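Siderophore-interacting protein (Aeromonas hydrophila, PDB 6K2L) binds flavin-adenine dinucleotide and probably reduces ferric siderophores to release their iron. Local coordinates at residues 43-55 with 115-127. The protein carries 1 engineered substitution. Residues are numbered along the deposited sequence; the frame is centred on the assembly and turned at random.
Sequences GGAHIKIMLPQPG and VKPGDLLAISGPG. With FAD (flavin-adenine dinucleotide), chain C.
Met50 and Ala122 form an antiparallel hydrogen-bonded pair in which Met50 N donates to Ala122 O at 2.9 Å. Beside it, Ile49 faces Ile123 as a non-hydrogen-bonded pair. At the next step the amide N of Ser124 reaches Lys48 O at 2.9 Å. The return bond goes to a side chain: Lys48 N donates to Ser124 OG at 3.1 Å. The hydroxyl sits between its own backbone N and carbonyl carbon (chi1 85°) and gives its proton to Gly125 O, on a lone pair in the carbonyl plane. Ser124 OG thus stands in for a backbone carbonyl. Further along, Gly127 N binds His46 O at 3.1 Å, and the reverse bond from His46 N to Gly127 O is weak.

Strands 46-51 and 120-123 are neighbours in the six-stranded antiparallel barrel of the FAD-binding domain. Strand 79-89 flanks 46-51 on its other edge.

Apolar contacts lie on both faces. Ile49 CG2 touches Leu121 CD2 at 3.7 Å and Ile123 CG2 at 3.9 Å. Leu121 CD1 meets Leu51 CD2, and Phe111 of helix 107-114 touches both leucines. On the face opposite Ile49 and Ile123, Met50 CB lies against Ala122 CB. The Met50 chain bends at its last torsion (chi3 -98°), which lays Met50 CE 3.5 Å from Ser124 N.

The flavin is met at His46. The FAD methyl C7M lies 3.4 Å above the imidazole plane of His46, over the ring centre.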
ATOM      1  N   GLY A  43       1.254  -2.629  -1.644  1.00 37.09           N
ATOM      2  CA  GLY A  43       2.350  -3.582  -1.727  1.00 40.45           C
ATOM      3  C   GLY A  43       2.646  -4.197  -3.091  1.00 33.74           C
ATOM      4  O   GLY A  43       3.803  -4.530  -3.369  1.00 33.34           O
ATOM      5  N   GLY A  44       1.620  -4.385  -3.925  1.00 27.23           N
ATOM      6  CA  GLY A  44       1.854  -4.884  -5.261  1.00 21.12           C
ATOM      7  C   GLY A  44       1.852  -6.398  -5.367  1.00 31.93           C
ATOM      8  O   GLY A  44       2.897  -7.053  -5.474  1.00 41.41           O
ATOM      9  N   ALA A  45       0.659  -6.970  -5.370  1.00 28.56           N
ATOM     10  CA  ALA A  45       0.517  -8.407  -5.446  1.00 22.85           C
ATOM     11  C   ALA A  45       0.600  -8.885  -6.898  1.00 22.35           C
ATOM     12  O   ALA A  45       0.641  -8.097  -7.847  1.00 18.62           O
ATOM     13  CB  ALA A  45      -0.800  -8.811  -4.794  1.00 27.40           C
ATOM     14  N   HIS A  46       0.626 -10.200  -7.080  1.00 23.21           N
ATOM     15  CA  HIS A  46       0.506 -10.802  -8.399  1.00 19.51           C
ATOM     16  C   HIS A  46      -0.947 -11.064  -8.724  1.00 20.77           C
ATOM     17  O   HIS A  46      -1.779 -11.249  -7.836  1.00 23.38           O
ATOM     18  CB  HIS A  46       1.274 -12.109  -8.483  1.00 19.49           C
ATOM     19  CG  HIS A  46       2.597 -12.042  -7.813  1.00 34.06           C
ATOM     20  ND1 HIS A  46       3.186 -13.130  -7.206  1.00 42.88           N
ATOM     21  CD2 HIS A  46       3.453 -11.003  -7.645  1.00 37.56           C
ATOM     22  CE1 HIS A  46       4.351 -12.764  -6.696  1.00 46.24           C
ATOM     23  NE2 HIS A  46       4.537 -11.478  -6.947  1.00 43.24           N
ATOM     24  N   ILE A  47      -1.245 -11.058 -10.013  1.00 16.57           N
ATOM     25  CA  ILE A  47      -2.519 -11.500 -10.544  1.00 17.30           C
ATOM     26  C   ILE A  47      -2.242 -12.277 -11.821  1.00 19.35           C
ATOM     27  O   ILE A  47      -1.159 -12.195 -12.413  1.00 19.55           O
ATOM     28  CB  ILE A  47      -3.478 -10.332 -10.831  1.00 18.10           C
ATOM     29  CG1 ILE A  47      -2.768  -9.213 -11.598  1.00 20.10           C
ATOM     30  CG2 ILE A  47      -4.039  -9.785  -9.550  1.00 20.65           C
ATOM     31  CD1 ILE A  47      -3.734  -8.120 -12.085  1.00 16.35           C
ATOM     32  N   LYS A  48      -3.244 -13.034 -12.240  1.00 18.32           N
ATOM     33  CA  LYS A  48      -3.308 -13.589 -13.577  1.00 16.90           C
ATOM     34  C   LYS A  48      -4.250 -12.708 -14.381  1.00 18.14           C
ATOM     35  O   LYS A  48      -5.372 -12.444 -13.936  1.00 19.75           O
ATOM     36  CB  LYS A  48      -3.825 -15.026 -13.547  1.00 22.61           C
ATOM     37  CG  LYS A  48      -2.979 -15.996 -12.750  1.00 24.72           C
ATOM     38  CD  LYS A  48      -1.503 -15.845 -13.096  1.00 26.41           C
ATOM     39  CE  LYS A  48      -0.765 -17.166 -12.990  1.00 26.69           C
ATOM     40  NZ  LYS A  48      -1.259 -18.099 -14.071  1.00 36.66           N
ATOM     41  N   ILE A  49      -3.791 -12.222 -15.542  1.00 17.39           N
ATOM     42  CA  ILE A  49      -4.697 -11.645 -16.528  1.00 22.90           C
ATOM     43  C   ILE A  49      -5.063 -12.734 -17.529  1.00 20.63           C
ATOM     44  O   ILE A  49      -4.257 -13.626 -17.846  1.00 19.93           O
ATOM     45  CB  ILE A  49      -4.102 -10.398 -17.227  1.00 18.67           C
ATOM     46  CG1 ILE A  49      -3.044 -10.777 -18.258  1.00 18.99           C
ATOM     47  CG2 ILE A  49      -3.625  -9.373 -16.218  1.00 10.55           C
ATOM     48  CD1 ILE A  49      -2.647  -9.610 -19.191  1.00 16.44           C
ATOM     49  N   MET A  50      -6.304 -12.698 -17.978  1.00 20.23           N
ATOM     50  CA  MET A  50      -6.843 -13.711 -18.868  1.00 22.49           C
ATOM     51  C   MET A  50      -7.120 -13.025 -20.193  1.00 20.14           C
ATOM     52  O   MET A  50      -7.940 -12.105 -20.268  1.00 21.67           O
ATOM     53  CB  MET A  50      -8.102 -14.342 -18.278  1.00 25.20           C
ATOM     54  CG  MET A  50      -7.831 -15.185 -17.035  1.00 29.18           C
ATOM     55  SD  MET A  50      -9.294 -15.624 -16.029  1.00 33.11           S
ATOM     56  CE  MET A  50      -9.196 -14.355 -14.768  1.00 28.36           C
ATOM     57  N   LEU A  51      -6.425 -13.434 -21.196  1.00 20.59           N
ATOM     58  CA  LEU A  51      -6.547 -12.917 -22.534  1.00 23.00           C
ATOM     59  C   LEU A  51      -7.240 -13.948 -23.418  1.00 21.96           C
ATOM     60  O   LEU A  51      -7.180 -15.151 -23.145  1.00 19.46           O
ATOM     61  CB  LEU A  51      -5.164 -12.573 -23.111  1.00 17.97           C
ATOM     62  CG  LEU A  51      -4.478 -11.469 -22.279  1.00 21.14           C
ATOM     63  CD1 LEU A  51      -2.945 -11.640 -22.172  1.00 15.92           C
ATOM     64  CD2 LEU A  51      -4.814 -10.079 -22.800  1.00 17.90           C
ATOM     65  N   PRO A  52      -7.939 -13.498 -24.448  1.00 19.85           N
ATOM     66  CA  PRO A  52      -8.510 -14.423 -25.428  1.00 22.99           C
ATOM     67  C   PRO A  52      -7.445 -15.244 -26.140  1.00 22.11           C
ATOM     68  O   PRO A  52      -6.306 -14.819 -26.320  1.00 17.83           O
ATOM     69  CB  PRO A  52      -9.221 -13.486 -26.412  1.00 25.29           C
ATOM     70  CG  PRO A  52      -8.548 -12.110 -26.173  1.00 24.29           C
ATOM     71  CD  PRO A  52      -8.313 -12.100 -24.714  1.00 19.24           C
ATOM     72  N   GLN A  53      -7.845 -16.440 -26.559  1.00 23.79           N
ATOM     73  CA  GLN A  53      -7.047 -17.263 -27.453  1.00 23.99           C
ATOM     74  C   GLN A  53      -7.060 -16.676 -28.862  1.00 28.42           C
ATOM     75  O   GLN A  53      -7.856 -15.784 -29.175  1.00 24.01           O
ATOM     76  CB  GLN A  53      -7.600 -18.679 -27.487  1.00 22.86           C
ATOM     77  CG  GLN A  53      -7.806 -19.329 -26.157  1.00 30.24           C
ATOM     78  CD  GLN A  53      -8.684 -20.575 -26.272  1.00 38.54           C
ATOM     79  OE1 GLN A  53      -8.732 -21.242 -27.327  1.00 40.31           O
ATOM     80  NE2 GLN A  53      -9.397 -20.890 -25.193  1.00 33.50           N
ATOM     81  N   PRO A  54      -6.186 -17.172 -29.744  1.00 27.79           N
ATOM     82  CA  PRO A  54      -6.233 -16.730 -31.148  1.00 27.15           C
ATOM     83  C   PRO A  54      -7.611 -16.783 -31.776  1.00 26.14           C
ATOM     84  O   PRO A  54      -7.982 -15.859 -32.507  1.00 26.07           O
ATOM     85  CB  PRO A  54      -5.268 -17.702 -31.841  1.00 33.65           C
ATOM     86  CG  PRO A  54      -4.263 -18.059 -30.777  1.00 24.92           C
ATOM     87  CD  PRO A  54      -4.994 -17.995 -29.457  1.00 29.38           C
ATOM     88  N   GLY A  55      -8.387 -17.830 -31.525  1.00 24.87           N
ATOM     89  CA  GLY A  55      -9.697 -17.840 -32.153  1.00 23.21           C
ATOM     90  C   GLY A  55     -10.815 -17.142 -31.395  1.00 28.45           C
ATOM     91  O   GLY A  55     -11.982 -17.335 -31.751  1.00 37.90           O
ATOM     92  N   VAL A 115      -3.706  -1.107 -26.816  1.00 15.05           N
ATOM     93  CA  VAL A 115      -4.688  -0.757 -25.798  1.00 20.23           C
ATOM     94  C   VAL A 115      -5.323   0.589 -26.106  1.00 20.12           C
ATOM     95  O   VAL A 115      -4.650   1.552 -26.488  1.00 19.74           O
ATOM     96  CB  VAL A 115      -4.044  -0.786 -24.397  1.00 19.53           C
ATOM     97  CG1 VAL A 115      -3.057   0.379 -24.185  1.00 17.83           C
ATOM     98  CG2 VAL A 115      -5.130  -0.765 -23.323  1.00 17.76           C
ATOM     99  N   LYS A 116      -6.637   0.645 -25.959  1.00 24.24           N
ATOM    100  CA  LYS A 116      -7.442   1.849 -26.070  1.00 24.59           C
ATOM    101  C   LYS A 116      -8.310   1.939 -24.831  1.00 23.10           C
ATOM    102  O   LYS A 116      -8.615   0.919 -24.206  1.00 25.65           O
ATOM    103  CB  LYS A 116      -8.339   1.809 -27.315  1.00 24.66           C
ATOM    104  CG  LYS A 116      -8.032   2.864 -28.340  1.00 33.36           C
ATOM    105  CD  LYS A 116      -6.618   2.714 -28.899  1.00 32.59           C
ATOM    106  CE  LYS A 116      -6.538   3.280 -30.335  1.00 45.87           C
ATOM    107  NZ  LYS A 116      -5.151   3.731 -30.754  1.00 35.38           N
ATOM    108  N   PRO A 117      -8.727   3.130 -24.442  1.00 21.19           N
ATOM    109  CA  PRO A 117      -9.786   3.209 -23.434  1.00 22.50           C
ATOM    110  C   PRO A 117     -11.010   2.475 -23.958  1.00 23.92           C
ATOM    111  O   PRO A 117     -11.338   2.555 -25.144  1.00 26.70           O
ATOM    112  CB  PRO A 117     -10.027   4.715 -23.275  1.00 24.26           C
ATOM    113  CG  PRO A 117      -8.739   5.356 -23.794  1.00 22.83           C
ATOM    114  CD  PRO A 117      -8.295   4.451 -24.913  1.00 21.82           C
ATOM    115  N   GLY A 118     -11.648   1.695 -23.090  1.00 21.65           N
ATOM    116  CA  GLY A 118     -12.764   0.865 -23.499  1.00 21.77           C
ATOM    117  C   GLY A 118     -12.424  -0.586 -23.795  1.00 25.24           C
ATOM    118  O   GLY A 118     -13.345  -1.404 -23.918  1.00 25.15           O
ATOM    119  N   ASP A 119     -11.139  -0.929 -23.910  1.00 21.13           N
ATOM    120  CA  ASP A 119     -10.729  -2.323 -24.013  1.00 20.93           C
ATOM    121  C   ASP A 119     -11.037  -3.081 -22.725  1.00 18.53           C
ATOM    122  O   ASP A 119     -11.024  -2.523 -21.624  1.00 22.30           O
ATOM    123  CB  ASP A 119      -9.226  -2.423 -24.293  1.00 24.28           C
ATOM    124  CG  ASP A 119      -8.881  -2.205 -25.746  1.00 30.46           C
ATOM    125  OD1 ASP A 119      -9.799  -2.254 -26.600  1.00 33.59           O
ATOM    126  OD2 ASP A 119      -7.679  -1.968 -26.031  1.00 37.25           O
ATOM    127  N   LEU A 120     -11.272  -4.375 -22.871  1.00 18.02           N
ATOM    128  CA  LEU A 120     -11.568  -5.273 -21.770  1.00 19.15           C
ATOM    129  C   LEU A 120     -10.340  -6.071 -21.371  1.00 18.18           C
ATOM    130  O   LEU A 120      -9.499  -6.403 -22.210  1.00 13.49           O
ATOM    131  CB  LEU A 120     -12.659  -6.254 -22.167  1.00 23.14           C
ATOM    132  CG  LEU A 120     -14.007  -5.667 -22.508  1.00 28.58           C
ATOM    133  CD1 LEU A 120     -14.929  -6.837 -22.912  1.00 26.81           C
ATOM    134  CD2 LEU A 120     -14.515  -4.919 -21.290  1.00 25.61           C
ATOM    135  N   LEU A 121     -10.278  -6.417 -20.081  1.00 21.90           N
ATOM    136  CA  LEU A 121      -9.276  -7.347 -19.554  1.00 23.30           C
ATOM    137  C   LEU A 121      -9.855  -8.109 -18.368  1.00 24.94           C
ATOM    138  O   LEU A 121     -10.330  -7.495 -17.406  1.00 20.78           O
ATOM    139  CB  LEU A 121      -7.996  -6.629 -19.110  1.00 20.05           C
ATOM    140  CG  LEU A 121      -6.787  -7.546 -18.919  1.00 19.34           C
ATOM    141  CD1 LEU A 121      -6.178  -7.831 -20.281  1.00 19.57           C
ATOM    142  CD2 LEU A 121      -5.754  -6.892 -17.997  1.00 10.54           C
ATOM    143  N   ALA A 122      -9.823  -9.438 -18.435  1.00 22.70           N
ATOM    144  CA  ALA A 122     -10.216 -10.247 -17.297  1.00 18.87           C
ATOM    145  C   ALA A 122      -9.024 -10.402 -16.366  1.00 21.51           C
ATOM    146  O   ALA A 122      -7.877 -10.548 -16.816  1.00 22.82           O
ATOM    147  CB  ALA A 122     -10.727 -11.611 -17.747  1.00 22.45           C
ATOM    148  N   ILE A 123      -9.283 -10.329 -15.061  1.00 20.10           N
ATOM    149  CA  ILE A 123      -8.226 -10.550 -14.080  1.00 22.62           C
ATOM    150  C   ILE A 123      -8.736 -11.414 -12.938  1.00 25.20           C
ATOM    151  O   ILE A 123      -9.914 -11.366 -12.557  1.00 27.85           O
ATOM    152  CB  ILE A 123      -7.628  -9.238 -13.516  1.00 19.20           C
ATOM    153  CG1 ILE A 123      -8.671  -8.473 -12.702  1.00 21.12           C
ATOM    154  CG2 ILE A 123      -7.070  -8.368 -14.632  1.00 18.52           C
ATOM    155  CD1 ILE A 123      -8.092  -7.816 -11.495  1.00 18.03           C
ATOM    156  N   SER A 124      -7.815 -12.215 -12.410  1.00 23.18           N
ATOM    157  CA  SER A 124      -7.996 -13.066 -11.246  1.00 22.95           C
ATOM    158  C   SER A 124      -7.903 -12.247  -9.965  1.00 24.33           C
ATOM    159  O   SER A 124      -7.775 -11.021  -9.984  1.00 29.02           O
ATOM    160  CB  SER A 124      -6.911 -14.118 -11.220  1.00 19.71           C
ATOM    161  OG  SER A 124      -5.783 -13.531 -10.583  1.00 13.65           O
ATOM    162  N   GLY A 125      -7.892 -12.930  -8.827  1.00 23.66           N
ATOM    163  CA  GLY A 125      -7.636 -12.290  -7.560  1.00 23.38           C
ATOM    164  C   GLY A 125      -6.152 -12.313  -7.274  1.00 25.05           C
ATOM    165  O   GLY A 125      -5.365 -12.865  -8.050  1.00 21.90           O
ATOM    166  N   PRO A 126      -5.732 -11.713  -6.161  1.00 24.62           N
ATOM    167  CA  PRO A 126      -4.300 -11.607  -5.880  1.00 24.91           C
ATOM    168  C   PRO A 126      -3.741 -12.833  -5.170  1.00 28.43           C
ATOM    169  O   PRO A 126      -4.415 -13.505  -4.387  1.00 27.18           O
ATOM    170  CB  PRO A 126      -4.213 -10.349  -5.000  1.00 25.83           C
ATOM    171  CG  PRO A 126      -5.613 -10.087  -4.495  1.00 26.32           C
ATOM    172  CD  PRO A 126      -6.553 -11.091  -5.114  1.00 26.30           C
ATOM    173  N   GLY A 127      -2.489 -13.145  -5.500  1.00 27.31           N
ATOM    174  CA  GLY A 127      -1.709 -14.137  -4.778  1.00 27.81           C
ATOM    175  C   GLY A 127      -0.380 -13.535  -4.322  1.00 37.20           C
ATOM    176  O   GLY A 127      -0.041 -12.363  -4.606  1.00 28.52           O
TER
HETATM  177  PA  FAD C 301       5.084 -13.908 -24.242  1.00 13.84           P
HETATM  178  O1A FAD C 301       3.982 -14.360 -25.146  1.00 21.17           O
HETATM  179  O2A FAD C 301       5.163 -14.609 -22.879  1.00 13.73           O
HETATM  180  O5B FAD C 301       6.576 -14.094 -24.849  1.00 23.40           O
HETATM  181  C5B FAD C 301       6.904 -13.685 -26.194  1.00 18.13           C
HETATM  182  C4B FAD C 301       8.390 -13.441 -26.369  1.00 20.30           C
HETATM  183  O4B FAD C 301       8.748 -12.143 -25.841  1.00 27.23           O
HETATM  184  C3B FAD C 301       9.347 -14.429 -25.708  1.00 25.75           C
HETATM  185  O3B FAD C 301      10.502 -14.613 -26.524  1.00 26.83           O
HETATM  186  C2B FAD C 301       9.681 -13.741 -24.377  1.00 23.87           C
HETATM  187  O2B FAD C 301      10.951 -14.078 -23.824  1.00 20.74           O
HETATM  188  C1B FAD C 301       9.684 -12.271 -24.782  1.00 20.86           C
HETATM  189  N9A FAD C 301       9.238 -11.393 -23.729  1.00 19.84           N
HETATM  190  C8A FAD C 301       8.201 -11.612 -22.858  1.00 20.47           C
HETATM  191  N7A FAD C 301       7.989 -10.624 -22.020  1.00 19.11           N
HETATM  192  C5A FAD C 301       8.948  -9.686 -22.376  1.00 20.24           C
HETATM  193  C6A FAD C 301       9.255  -8.409 -21.872  1.00 19.81           C
HETATM  194  N6A FAD C 301       8.574  -7.825 -20.885  1.00 14.34           N
HETATM  195  N1A FAD C 301      10.285  -7.736 -22.446  1.00 20.93           N
HETATM  196  C2A FAD C 301      10.954  -8.318 -23.446  1.00 22.86           C
HETATM  197  N3A FAD C 301      10.746  -9.514 -24.010  1.00 25.42           N
HETATM  198  C4A FAD C 301       9.722 -10.147 -23.430  1.00 19.38           C
HETATM  199  N1  FAD C 301       5.594  -8.266 -16.745  1.00 10.72           N
HETATM  200  C2  FAD C 301       5.216  -6.960 -16.878  1.00 13.28           C
HETATM  201  O2  FAD C 301       5.358  -6.345 -17.937  1.00 13.02           O
HETATM  202  N3  FAD C 301       4.668  -6.286 -15.798  1.00 13.53           N
HETATM  203  C4  FAD C 301       4.448  -6.805 -14.546  1.00 14.20           C
HETATM  204  O4  FAD C 301       3.944  -6.107 -13.666  1.00 13.07           O
HETATM  205  C4X FAD C 301       4.837  -8.199 -14.414  1.00 15.22           C
HETATM  206  N5  FAD C 301       4.653  -8.791 -13.239  1.00 13.46           N
HETATM  207  C5X FAD C 301       5.031 -10.105 -13.118  1.00 11.97           C
HETATM  208  C6  FAD C 301       4.867 -10.732 -11.890  1.00 10.76           C
HETATM  209  C7  FAD C 301       5.256 -12.055 -11.700  1.00 13.60           C
HETATM  210  C7M FAD C 301       5.036 -12.702 -10.356  1.00 12.29           C
HETATM  211  C8  FAD C 301       5.792 -12.782 -12.781  1.00 15.68           C
HETATM  212  C8M FAD C 301       6.184 -14.232 -12.632  1.00 13.78           C
HETATM  213  C9  FAD C 301       5.941 -12.160 -14.017  1.00 13.08           C
HETATM  214  C9A FAD C 301       5.577 -10.832 -14.192  1.00 11.46           C
HETATM  215  N10 FAD C 301       5.759 -10.171 -15.424  1.00 13.34           N
HETATM  216  C10 FAD C 301       5.410  -8.843 -15.568  1.00 12.55           C
HETATM  217  C1' FAD C 301       6.361 -10.880 -16.568  1.00 16.35           C
HETATM  218  C2' FAD C 301       5.384 -11.197 -17.702  1.00 15.71           C
HETATM  219  O2' FAD C 301       4.468 -12.234 -17.337  1.00 10.66           O
HETATM  220  C3' FAD C 301       6.192 -11.629 -18.928  1.00 17.04           C
HETATM  221  O3' FAD C 301       6.831 -10.478 -19.473  1.00 14.55           O
HETATM  222  C4' FAD C 301       5.373 -12.313 -20.023  1.00 16.29           C
HETATM  223  O4' FAD C 301       6.246 -13.150 -20.787  1.00 18.02           O
HETATM  224  C5' FAD C 301       4.669 -11.301 -20.900  1.00 14.97           C
HETATM  225  O5' FAD C 301       3.782 -11.992 -21.799  1.00 18.37           O
HETATM  226  P   FAD C 301       3.693 -11.605 -23.327  1.00 15.31           P
HETATM  227  O1P FAD C 301       2.407 -12.260 -23.847  1.00 19.47           O
HETATM  228  O2P FAD C 301       3.787 -10.162 -23.544  1.00 16.45           O
HETATM  229  O3P FAD C 301       4.955 -12.346 -23.969  1.00 18.31           O